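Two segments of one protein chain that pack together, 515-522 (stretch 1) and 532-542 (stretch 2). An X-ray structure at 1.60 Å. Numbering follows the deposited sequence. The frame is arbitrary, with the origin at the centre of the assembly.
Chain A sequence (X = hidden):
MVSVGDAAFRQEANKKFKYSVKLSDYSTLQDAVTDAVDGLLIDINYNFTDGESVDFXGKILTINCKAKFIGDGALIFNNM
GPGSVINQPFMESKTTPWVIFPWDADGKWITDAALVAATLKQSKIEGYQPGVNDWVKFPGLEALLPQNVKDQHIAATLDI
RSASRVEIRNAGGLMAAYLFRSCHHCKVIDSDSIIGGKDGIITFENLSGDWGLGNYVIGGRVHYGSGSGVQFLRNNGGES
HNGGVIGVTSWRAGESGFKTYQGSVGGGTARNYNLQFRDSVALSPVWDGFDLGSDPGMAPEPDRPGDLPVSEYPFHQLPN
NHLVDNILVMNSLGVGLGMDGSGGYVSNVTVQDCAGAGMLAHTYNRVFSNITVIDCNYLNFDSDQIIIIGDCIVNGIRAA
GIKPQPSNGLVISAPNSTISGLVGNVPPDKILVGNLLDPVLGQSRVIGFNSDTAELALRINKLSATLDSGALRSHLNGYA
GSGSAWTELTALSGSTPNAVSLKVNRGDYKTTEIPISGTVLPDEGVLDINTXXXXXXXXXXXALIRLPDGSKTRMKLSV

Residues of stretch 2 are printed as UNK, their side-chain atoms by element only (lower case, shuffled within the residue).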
# COMPACT_ATOMS: atom_id res chain seq x y z
N PRO A 515 4.68 -33.51 -38.21
CA PRO A 515 4.02 -34.77 -37.86
C PRO A 515 3.12 -35.25 -38.98
O PRO A 515 2.38 -34.45 -39.57
CB PRO A 515 3.21 -34.39 -36.60
CG PRO A 515 3.86 -33.15 -36.06
CD PRO A 515 4.35 -32.42 -37.28
N ILE A 516 3.19 -36.55 -39.30
CA ILE A 516 2.29 -37.18 -40.24
C ILE A 516 1.72 -38.42 -39.61
O ILE A 516 2.25 -38.92 -38.61
CB ILE A 516 3.03 -37.51 -41.56
CG1 ILE A 516 4.03 -38.65 -41.38
CG2 ILE A 516 3.71 -36.23 -42.13
CD1 ILE A 516 4.72 -39.06 -42.69
N SER A 517 0.59 -38.92 -40.16
CA SER A 517 -0.02 -40.12 -39.62
C SER A 517 0.71 -41.35 -40.15
O SER A 517 0.96 -41.47 -41.35
CB SER A 517 -1.49 -40.22 -39.98
OG SER A 517 -2.03 -41.48 -39.56
N GLY A 518 1.06 -42.27 -39.26
CA GLY A 518 1.72 -43.48 -39.72
C GLY A 518 0.76 -44.51 -40.27
O GLY A 518 1.18 -45.54 -40.79
N THR A 519 -0.53 -44.24 -40.10
CA THR A 519 -1.63 -45.09 -40.59
C THR A 519 -2.53 -44.33 -41.58
O THR A 519 -2.53 -43.10 -41.65
CB THR A 519 -2.51 -45.55 -39.41
OG1 THR A 519 -2.98 -44.41 -38.67
CG2 THR A 519 -1.72 -46.41 -38.45
N VAL A 520 -3.31 -45.07 -42.36
CA VAL A 520 -4.19 -44.46 -43.34
C VAL A 520 -5.27 -43.61 -42.65
O VAL A 520 -5.98 -44.09 -41.77
CB VAL A 520 -4.87 -45.56 -44.25
CG1 VAL A 520 -5.84 -44.93 -45.20
CG2 VAL A 520 -3.80 -46.29 -45.01
N LEU A 521 -5.37 -42.34 -43.02
CA LEU A 521 -6.30 -41.44 -42.38
C LEU A 521 -7.70 -41.64 -42.89
O LEU A 521 -7.90 -41.66 -44.10
CB LEU A 521 -5.93 -39.98 -42.61
CG LEU A 521 -4.85 -39.39 -41.79
CD1 LEU A 521 -4.55 -37.98 -42.31
CD2 LEU A 521 -5.23 -39.37 -40.34
N PRO A 522 -8.69 -41.65 -41.98
CA PRO A 522 -10.06 -41.56 -42.42
C PRO A 522 -10.39 -40.16 -42.98
O PRO A 522 -9.66 -39.18 -42.70
CB PRO A 522 -10.84 -41.91 -41.13
CG PRO A 522 -10.04 -41.35 -40.08
CD PRO A 522 -8.60 -41.66 -40.51
N UNK A 532 -4.70 -29.62 -46.07
CA UNK A 532 -4.07 -30.92 -46.42
C UNK A 532 -3.50 -31.58 -45.19
O UNK A 532 -2.85 -30.93 -44.41
c UNK A 532 -2.90 -30.63 -47.39
s UNK A 532 -0.64 -31.34 -48.66
c UNK A 532 0.48 -30.90 -47.32
c UNK A 532 -2.10 -31.81 -47.71
N UNK A 533 -3.77 -32.87 -45.01
CA UNK A 533 -3.12 -33.69 -43.97
C UNK A 533 -2.33 -34.81 -44.62
O UNK A 533 -2.78 -35.43 -45.61
c UNK A 533 -4.18 -34.36 -43.13
o UNK A 533 -4.97 -33.39 -42.50
N UNK A 534 -1.18 -35.14 -44.07
CA UNK A 534 -0.30 -36.14 -44.65
C UNK A 534 -0.32 -37.44 -43.88
O UNK A 534 -0.52 -37.49 -42.65
c UNK A 534 2.74 -33.77 -45.30
c UNK A 534 1.39 -34.42 -45.60
c UNK A 534 1.16 -35.60 -44.66
c UNK A 534 1.32 -34.74 -47.06
N UNK A 535 -0.15 -38.53 -44.61
CA UNK A 535 -0.15 -39.86 -44.00
C UNK A 535 0.63 -40.85 -44.88
O UNK A 535 0.87 -40.64 -46.08
c UNK A 535 -3.89 -39.89 -46.77
c UNK A 535 -3.14 -39.63 -45.63
c UNK A 535 -2.42 -40.63 -45.02
c UNK A 535 -2.52 -41.91 -45.54
c UNK A 535 -4.02 -41.20 -47.26
c UNK A 535 -3.30 -42.20 -46.66
c UNK A 535 -1.59 -40.36 -43.78
o UNK A 535 -4.77 -41.53 -48.40
N UNK A 536 0.96 -41.97 -44.27
CA UNK A 536 1.62 -43.09 -44.94
C UNK A 536 0.64 -44.21 -45.25
O UNK A 536 -0.24 -44.54 -44.43
c UNK A 536 4.65 -42.44 -44.94
c UNK A 536 3.88 -42.76 -43.72
c UNK A 536 2.72 -43.68 -44.03
c UNK A 536 4.77 -43.36 -42.63
N UNK A 537 0.79 -44.77 -46.45
CA UNK A 537 -0.08 -45.90 -46.87
C UNK A 537 0.78 -46.80 -47.71
O UNK A 537 1.34 -46.38 -48.72
c UNK A 537 -2.32 -46.47 -48.04
c UNK A 537 -1.31 -45.37 -47.62
o UNK A 537 -2.00 -47.66 -48.00
o UNK A 537 -3.46 -46.08 -48.42
N UNK A 538 0.95 -48.02 -47.26
CA UNK A 538 1.78 -49.01 -47.99
C UNK A 538 3.15 -48.48 -48.35
O UNK A 538 3.63 -48.66 -49.47
c UNK A 538 1.05 -49.49 -49.23
N UNK A 539 3.75 -47.76 -47.40
CA UNK A 539 5.09 -47.23 -47.54
C UNK A 539 5.24 -45.95 -48.38
O UNK A 539 6.37 -45.52 -48.61
N UNK A 540 4.13 -45.39 -48.85
CA UNK A 540 4.14 -44.16 -49.67
C UNK A 540 3.58 -43.01 -48.86
O UNK A 540 2.75 -43.23 -47.94
c UNK A 540 3.28 -44.34 -50.89
N UNK A 541 4.01 -41.79 -49.24
CA UNK A 541 3.42 -40.56 -48.70
C UNK A 541 2.22 -40.15 -49.52
O UNK A 541 2.33 -39.95 -50.74
c UNK A 541 4.04 -38.18 -47.97
c UNK A 541 5.05 -37.02 -48.24
c UNK A 541 3.88 -38.42 -46.45
c UNK A 541 4.46 -39.45 -48.69
N UNK A 542 1.10 -39.95 -48.82
CA UNK A 542 -0.16 -39.49 -49.39
C UNK A 542 -0.63 -38.21 -48.69
O UNK A 542 -0.30 -37.93 -47.54
c UNK A 542 -0.16 -42.78 -49.95
c UNK A 542 -3.03 -41.46 -51.77
c UNK A 542 -1.47 -43.32 -51.69
c UNK A 542 -3.14 -43.28 -53.37
c UNK A 542 -2.08 -43.94 -52.78
c UNK A 542 -1.09 -41.76 -50.05
c UNK A 542 -1.93 -42.09 -51.17
c UNK A 542 -1.21 -40.56 -49.17
n UNK A 542 -0.41 -43.72 -50.93
c UNK A 542 -3.65 -42.09 -52.86
O HOH W 1 0.51 -33.63 -42.22
O HOH W 2 0.43 -46.79 -43.14

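Position 532 carries an unbranched chain of two carbons, a sulfur and a terminal carbon. It makes no contact with stretch 1, and the thioether makes it Met532. Position 533 has one carbon and one oxygen; its CB lies 3.7 Å from Leu521 CD1, and its oxygen is satisfied elsewhere in the structure. This is Ser533.

Position 534 bears four carbons forked at the second. Its CB packs 3.6 Å from Ile516 CG2, and its backbone O accepts a nearly straight hydrogen bond from Ser517 N at 3.1 Å. The fork names Leu534.

At 535 a single carbon leads to a six-carbon ring bearing one oxygen. The CB sits 3.8 Å from Ser517 CB and 3.9 Å from Leu521 CG, while Leu521 N lies over one ring face. Phenol on a methylene means Tyr535, whose CE2 is 4.0 Å from Val520 CG1; chi1 is p and the OH is bonded elsewhere in the structure.

Position 536 repeats the four-carbon fork, its second carbon 3.9 Å from Ile516 CD1. It is Leu536, and its N donates to Ser517 O at 3.0 Å. Position 537 has two carbons, the second carrying two oxygens and lying 3.4 Å from Val520 CG2: a carboxylate one methylene from the backbone, Asp537.

Position 538 has one carbon, pointing away from stretch 1: Ala538. Position 539 has none and takes a positive phi of 79°, which favours Gly539. Position 540 has one carbon, far from the contact: Ala540. Together 537 to 540 form a type I' turn that folds the strand back.

Position 541 is another four-carbon fork, set sideways with its end nearer; one tip carbon reaches Ile516 CD1 at 3.9 Å, giving Leu541. Position 542 has one carbon and fused five- and six-membered rings holding eight carbons and a nitrogen, without contact here: Trp542.

The contact rests on one bridge, Ser517 with Tyr535, whose two hydrogen bonds fix the register. Side chains then fill two regions: Ile516 packs against Leu534, Leu536 and Leu541, while Val520 and Leu521 pack against Tyr535. Beyond the bridge the chains stop pairing directly, and water 2 donates to both Gly518 O and Leu536 O, joining two acceptors that could not bond each other. Within stretch 1, Ser517 OG donates to Thr519 O at 2.7 Å. The rule is economical: a short backbone clamp, apolar packing beside it, and a water where direct pairing ends.

Stretch 2 532-542: MSLYLDAGALW
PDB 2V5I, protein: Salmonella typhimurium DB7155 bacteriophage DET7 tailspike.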